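Local coordinates for serine acetyltransferase 1, putative (Entamoeba histolytica, PDB 7BW9), which catalyses the transfer of an acetyl group from acetyl-CoA to serine, forming O-acetylserine for cysteine biosynthesis, at the interface of chains A and B. Coordinates in Å, arbitrary orientation; residue numbers count along the deposited sequence, not the author numbering. Chains: chain A/B, Serine acetyltransferase 1, putative.

The three contacts lie in a row along one chain boundary, with contact 1 in the middle: its C-alpha centre is about 15 Å from that of contact 2 and 14 Å from that of contact 3, while the outer two are about 28 Å apart. Helix 120-126 of chain A serves both contacts 1 and 2. In chain B, helix 149-162 of contact 1 leads closely into strand 165-166 of contact 3. Helical packing thus continues into the left-handed beta-helix, where A:His180 joins the boundary to the cysteine pocket. The deposited assembly holds three copies, consistent with the trimers that are usual for hexapeptide-repeat transferases.

Contact 1: the interface of chains A and B. Residues chain A 126, 128; chain B 153, 156, 159.
Where helix 120-126 of chain A ends at A:Ser126 and helix 128-144 begins at A:Pro128, the backbone turns past B:Glu153, B:Glu156 and B:His159, which recur every third residue along helix 149-162 and so present a continuous strip to the other subunit. This helix-to-helix-junction contact between two copies helps to hold adjacent subunits together, the residues described meeting through van der Waals contacts. A:Ser126 is small enough to sit over this strip. Its hydroxyl oxygen OG touches the aliphatic part of B:Glu153, 3.4 Å from CG, and the extended glutamate chain carries its carboxylate onward past the serine. Beneath the other side of the serine lies B:Glu156, whose CG is 3.4 Å from the A:Ser126 carbonyl O. This glutamate is bent at its second torsion (chi2 -63°), which turns its carboxylate along its own helix toward B:His159. There the ring N-H at B:His159 ND1 donates a nearly straight bond (164° at the hydrogen) of 2.7 Å to B:Glu156 OE1. The donor arrives on the syn side of the carboxylate but 32° out of its plane, while the oxygen stays close to the imidazole plane. The bond should restrict rotation of both groups. Proline suits the start of a helix, having no backbone N-H to place, and its compact ring crosses both partners at about a right angle. A:Pro128 CD rests 3.5 Å from B:Glu156 OE1, and the neighbouring ring carbon CG of A:Pro128 lies 4.1 Å from B:His159 CE1.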
loop_
_atom_site.group_PDB
_atom_site.type_symbol
_atom_site.label_atom_id
_atom_site.label_comp_id
_atom_site.label_asym_id
_atom_site.label_seq_id
_atom_site.Cartn_x
_atom_site.Cartn_y
_atom_site.Cartn_z
ATOM N N SER A 126 -5.297 15.156 -2.657
ATOM C CA SER A 126 -4.540 14.023 -3.168
ATOM C C SER A 126 -3.314 13.606 -2.360
ATOM O O SER A 126 -2.801 12.516 -2.614
ATOM C CB SER A 126 -4.093 14.302 -4.609
ATOM O OG SER A 126 -5.225 14.474 -5.443
ATOM N N PRO A 128 -1.310 11.737 0.215
ATOM C CA PRO A 128 -1.583 10.720 1.249
ATOM C C PRO A 128 -1.041 11.086 2.617
ATOM O O PRO A 128 -1.588 10.617 3.624
ATOM C CB PRO A 128 -0.898 9.456 0.709
ATOM C CG PRO A 128 0.160 9.971 -0.230
ATOM C CD PRO A 128 -0.422 11.234 -0.845
ATOM N N GLU B 153 -3.685 13.798 -9.339
ATOM C CA GLU B 153 -4.739 13.097 -8.618
ATOM C C GLU B 153 -4.924 11.696 -9.172
ATOM O O GLU B 153 -5.118 10.734 -8.416
ATOM C CB GLU B 153 -6.053 13.882 -8.721
ATOM C CG GLU B 153 -7.181 13.280 -7.920
ATOM C CD GLU B 153 -8.487 14.054 -8.044
ATOM O OE1 GLU B 153 -8.533 15.229 -7.608
ATOM O OE2 GLU B 153 -9.468 13.484 -8.577
ATOM N N GLU B 156 -2.137 9.613 -7.911
ATOM C CA GLU B 156 -2.369 9.289 -6.504
ATOM C C GLU B 156 -3.475 8.252 -6.324
ATOM O O GLU B 156 -3.455 7.499 -5.342
ATOM C CB GLU B 156 -2.701 10.550 -5.709
ATOM C CG GLU B 156 -1.506 11.479 -5.565
ATOM C CD GLU B 156 -0.320 10.870 -4.784
ATOM O OE1 GLU B 156 -0.493 9.884 -4.026
ATOM O OE2 GLU B 156 0.803 11.393 -4.937
ATOM N N HIS B 159 -1.639 5.129 -7.045
ATOM C CA HIS B 159 -0.719 5.020 -5.914
ATOM C C HIS B 159 -1.397 4.346 -4.727
ATOM O O HIS B 159 -0.843 3.424 -4.118
ATOM C CB HIS B 159 -0.234 6.426 -5.539
ATOM C CG HIS B 159 0.746 6.465 -4.413
ATOM N ND1 HIS B 159 1.034 7.627 -3.725
ATOM C CD2 HIS B 159 1.532 5.505 -3.873
ATOM C CE1 HIS B 159 1.938 7.377 -2.795
ATOM N NE2 HIS B 159 2.260 6.098 -2.867
#

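Contact 2: the interface of chains A and B. Residues chain A 27-30, 121; chain B 78-80.
The C-terminal end of helix 58-79 in chain B, formed here by B:Ala78 and B:Tyr79, is capped by an extended loop of chain A running from A:Lys27 to A:Pro30. The last carbonyls of a helix lack the N-H partners of a following turn, and a lysine is well suited to meet them. The A:Lys27 chain passes alongside the B:Ala78 carbonyl, bends at chi3 (-101°), and its amine NZ donates a hydrogen bond of 2.7 Å to B:Tyr79 O. The amine stands above the carbonyl plane, 54° out of it. The partial negative charge of the helix end would probably favour the ammonium form. Alanine suits the tight approach between helix and loop: the short B:Ala78 side chain lets the chain A loop come close, its CB 3.8 Å from the backbone carbon A:Phe29 CA; the ring carbon CD of A:Pro30 lies 3.9 Å from the same methyl. Next to it, the two aromatic rings meet edge to face, their planes 70° apart and their centroids separated by 5.0 Å. A:Phe29 supplies the edge: its CE2 lies over the rim of one face of B:Tyr79, 3.8 Å from CD1. A:Ala121, at the start of helix 120-126, lies at the margin of the site, near the tyrosine. The site thus joins the N-terminal helical regions of two subunits, at the end of the boundary far from the beta-helix.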
loop_
_atom_site.group_PDB
_atom_site.type_symbol
_atom_site.label_atom_id
_atom_site.label_comp_id
_atom_site.label_asym_id
_atom_site.label_seq_id
_atom_site.Cartn_x
_atom_site.Cartn_y
_atom_site.Cartn_z
ATOM N N LYS A 27 -14.939 26.192 -6.777
ATOM C CA LYS A 27 -15.092 25.200 -7.825
ATOM C C LYS A 27 -15.775 23.946 -7.292
ATOM O O LYS A 27 -15.909 23.735 -6.083
ATOM C CB LYS A 27 -13.725 24.869 -8.425
ATOM C CG LYS A 27 -12.764 26.050 -8.370
ATOM C CD LYS A 27 -11.744 25.996 -9.484
ATOM C CE LYS A 27 -10.415 25.475 -8.988
ATOM N NZ LYS A 27 -9.338 25.805 -9.954
ATOM N N GLN A 28 -16.214 23.109 -8.223
ATOM C CA GLN A 28 -16.942 21.881 -7.917
ATOM C C GLN A 28 -16.083 20.706 -8.382
ATOM O O GLN A 28 -16.028 20.408 -9.579
ATOM C CB GLN A 28 -18.316 21.891 -8.593
ATOM C CG GLN A 28 -19.101 20.596 -8.478
ATOM C CD GLN A 28 -19.636 20.371 -7.081
ATOM O OE1 GLN A 28 -20.716 20.849 -6.729
ATOM N NE2 GLN A 28 -18.876 19.642 -6.269
ATOM N N PHE A 29 -15.377 20.026 -7.410
ATOM C CA PHE A 29 -14.534 18.903 -7.806
ATOM C C PHE A 29 -15.333 17.610 -7.810
ATOM O O PHE A 29 -16.322 17.486 -7.087
ATOM C CB PHE A 29 -13.347 18.750 -6.852
ATOM C CG PHE A 29 -12.491 19.971 -6.748
ATOM C CD1 PHE A 29 -12.800 20.980 -5.845
ATOM C CD2 PHE A 29 -11.357 20.103 -7.542
ATOM C CE1 PHE A 29 -11.997 22.113 -5.747
ATOM C CE2 PHE A 29 -10.550 21.224 -7.451
ATOM C CZ PHE A 29 -10.872 22.235 -6.551
ATOM N N PRO A 30 -14.928 16.628 -8.607
ATOM C CA PRO A 30 -15.560 15.308 -8.515
ATOM C C PRO A 30 -15.424 14.735 -7.111
ATOM O O PRO A 30 -14.452 14.997 -6.393
ATOM C CB PRO A 30 -14.787 14.467 -9.540
ATOM C CG PRO A 30 -14.193 15.472 -10.484
ATOM C CD PRO A 30 -13.889 16.678 -9.649
ATOM N N ALA A 121 -5.083 22.974 -3.294
ATOM C CA ALA A 121 -6.104 22.033 -3.751
ATOM C C ALA A 121 -5.504 20.654 -4.003
ATOM O O ALA A 121 -6.014 19.640 -3.506
ATOM C CB ALA A 121 -6.776 22.556 -5.021
ATOM N N ALA B 78 -12.821 21.171 -13.325
ATOM C CA ALA B 78 -12.892 21.517 -11.890
ATOM C C ALA B 78 -11.586 22.171 -11.432
ATOM O O ALA B 78 -11.645 23.059 -10.575
ATOM C CB ALA B 78 -13.204 20.292 -11.081
ATOM N N TYR B 79 -10.446 21.725 -11.949
ATOM C CA TYR B 79 -9.203 22.367 -11.535
ATOM C C TYR B 79 -8.846 23.555 -12.413
ATOM O O TYR B 79 -8.179 24.482 -11.946
ATOM C CB TYR B 79 -8.036 21.381 -11.578
ATOM C CG TYR B 79 -8.007 20.326 -10.497
ATOM C CD1 TYR B 79 -7.338 20.546 -9.289
ATOM C CD2 TYR B 79 -8.602 19.079 -10.703
ATOM C CE1 TYR B 79 -7.276 19.552 -8.304
ATOM C CE2 TYR B 79 -8.553 18.085 -9.729
ATOM C CZ TYR B 79 -7.888 18.322 -8.534
ATOM O OH TYR B 79 -7.846 17.331 -7.574
ATOM N N TYR B 80 -9.272 23.532 -13.675
ATOM C CA TYR B 80 -8.901 24.540 -14.656
ATOM C C TYR B 80 -10.124 25.078 -15.381
ATOM O O TYR B 80 -10.990 25.718 -14.777
ATOM C CB TYR B 80 -7.924 23.958 -15.676
ATOM C CG TYR B 80 -6.615 23.509 -15.085
ATOM C CD1 TYR B 80 -5.584 24.408 -14.884
ATOM C CD2 TYR B 80 -6.401 22.170 -14.752
ATOM C CE1 TYR B 80 -4.377 23.997 -14.358
ATOM C CE2 TYR B 80 -5.199 21.747 -14.226
ATOM C CZ TYR B 80 -4.191 22.659 -14.028
ATOM O OH TYR B 80 -2.987 22.235 -13.503
#

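Contact 3: the interface of chains A and B. Residues chain A 180, 200-201, 234; chain B 165, 185, 203, 237.
A:His180 turns its CG away from its own carbonyl carbon (chi1 -56°), and B:Asp165 places its CG opposite its backbone N (chi1 -172°); together these torsions bring the ring nitrogen ND1 and the carboxylate oxygen OD2 together across the subunit boundary, with the two planes steeply inclined to each other. The imidazole N-H at A:His180 ND1 donates to B:Asp165 OD2 over 2.7 Å, arriving from above the carboxylate plane. In this family the equivalent histidine is the catalytic base and the aspartate its partner, so the active site is probably shared by two chains. A:His180 also lines the cysteine pocket. Branched B:Val185 serves two neighbours: methyl CG1 sits over the centre of one imidazole face, 3.4 Å from the ring centroid, while CG2 packs 3.7 Å from A:Gln200 CG. The bent glutamine side chain comes from the opposite direction to B:Thr203, and its amide NE2 gives OG1 an almost straight bond (177° at the hydrogen) of 2.9 Å, with the oxygen in the amide plane. One rung further along the left-handed beta-helix, the flexible methylenes of B:Lys237 cover A:Ala234, CE lying 3.8 Å from CB. Water 1 adds a polar bridge, 2.7 Å from B:Thr203 OG1 and 3.2 Å from A:Ser201 OG.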
loop_
_atom_site.group_PDB
_atom_site.type_symbol
_atom_site.label_atom_id
_atom_site.label_comp_id
_atom_site.label_asym_id
_atom_site.label_seq_id
_atom_site.Cartn_x
_atom_site.Cartn_y
_atom_site.Cartn_z
ATOM N N HIS A 180 5.320 11.213 -0.029
ATOM C CA HIS A 180 5.201 9.877 -0.617
ATOM C C HIS A 180 4.659 8.885 0.408
ATOM O O HIS A 180 3.520 8.431 0.276
ATOM C CB HIS A 180 6.537 9.393 -1.198
ATOM C CG HIS A 180 7.131 10.330 -2.211
ATOM N ND1 HIS A 180 6.460 10.717 -3.353
ATOM C CD2 HIS A 180 8.333 10.961 -2.251
ATOM C CE1 HIS A 180 7.222 11.546 -4.050
ATOM N NE2 HIS A 180 8.363 11.715 -3.403
ATOM N N GLN A 200 9.365 8.281 2.217
ATOM C CA GLN A 200 8.936 6.891 2.079
ATOM C C GLN A 200 9.888 5.936 2.794
ATOM O O GLN A 200 11.084 6.203 2.921
ATOM C CB GLN A 200 8.843 6.499 0.599
ATOM C CG GLN A 200 10.129 6.659 -0.224
ATOM C CD GLN A 200 10.351 8.075 -0.713
ATOM O OE1 GLN A 200 9.756 9.024 -0.193
ATOM N NE2 GLN A 200 11.220 8.232 -1.713
ATOM N N SER A 201 9.336 4.806 3.254
ATOM C CA SER A 201 10.095 3.678 3.792
ATOM C C SER A 201 10.830 4.013 5.086
ATOM O O SER A 201 11.764 3.315 5.464
ATOM C CB SER A 201 11.082 3.130 2.757
ATOM O OG SER A 201 10.486 3.084 1.467
ATOM N N ALA A 234 14.607 8.838 2.695
ATOM C CA ALA A 234 13.950 7.588 2.322
ATOM C C ALA A 234 14.678 6.372 2.873
ATOM O O ALA A 234 15.908 6.296 2.841
ATOM C CB ALA A 234 13.860 7.487 0.800
ATOM N N ASP B 165 4.330 4.814 -6.506
ATOM C CA ASP B 165 4.167 6.264 -6.596
ATOM C C ASP B 165 4.987 6.780 -7.774
ATOM O O ASP B 165 6.210 6.945 -7.675
ATOM C CB ASP B 165 4.587 6.935 -5.286
ATOM C CG ASP B 165 4.250 8.432 -5.246
ATOM O OD1 ASP B 165 3.712 8.976 -6.237
ATOM O OD2 ASP B 165 4.502 9.071 -4.199
ATOM N N VAL B 185 9.065 4.860 -5.658
ATOM C CA VAL B 185 8.795 6.283 -5.811
ATOM C C VAL B 185 9.644 6.800 -6.960
ATOM O O VAL B 185 10.870 6.618 -6.963
ATOM C CB VAL B 185 9.118 7.077 -4.530
ATOM C CG1 VAL B 185 9.018 8.577 -4.803
ATOM C CG2 VAL B 185 8.240 6.652 -3.352
ATOM N N THR B 203 13.599 4.039 -4.859
ATOM C CA THR B 203 13.304 5.458 -5.037
ATOM C C THR B 203 14.181 6.051 -6.138
ATOM O O THR B 203 15.412 5.900 -6.119
ATOM C CB THR B 203 13.512 6.239 -3.731
ATOM O OG1 THR B 203 12.496 5.890 -2.783
ATOM C CG2 THR B 203 13.431 7.746 -3.988
ATOM N N LYS B 237 18.089 3.359 -3.169
ATOM C CA LYS B 237 17.645 4.747 -3.151
ATOM C C LYS B 237 18.564 5.540 -4.069
ATOM O O LYS B 237 19.745 5.716 -3.764
ATOM C CB LYS B 237 17.658 5.293 -1.729
ATOM C CG LYS B 237 16.817 4.484 -0.754
ATOM C CD LYS B 237 15.355 4.464 -1.198
ATOM C CE LYS B 237 14.431 3.893 -0.128
ATOM N NZ LYS B 237 14.850 2.549 0.346
HETATM O O HOH W 1 11.454 3.675 -1.555
#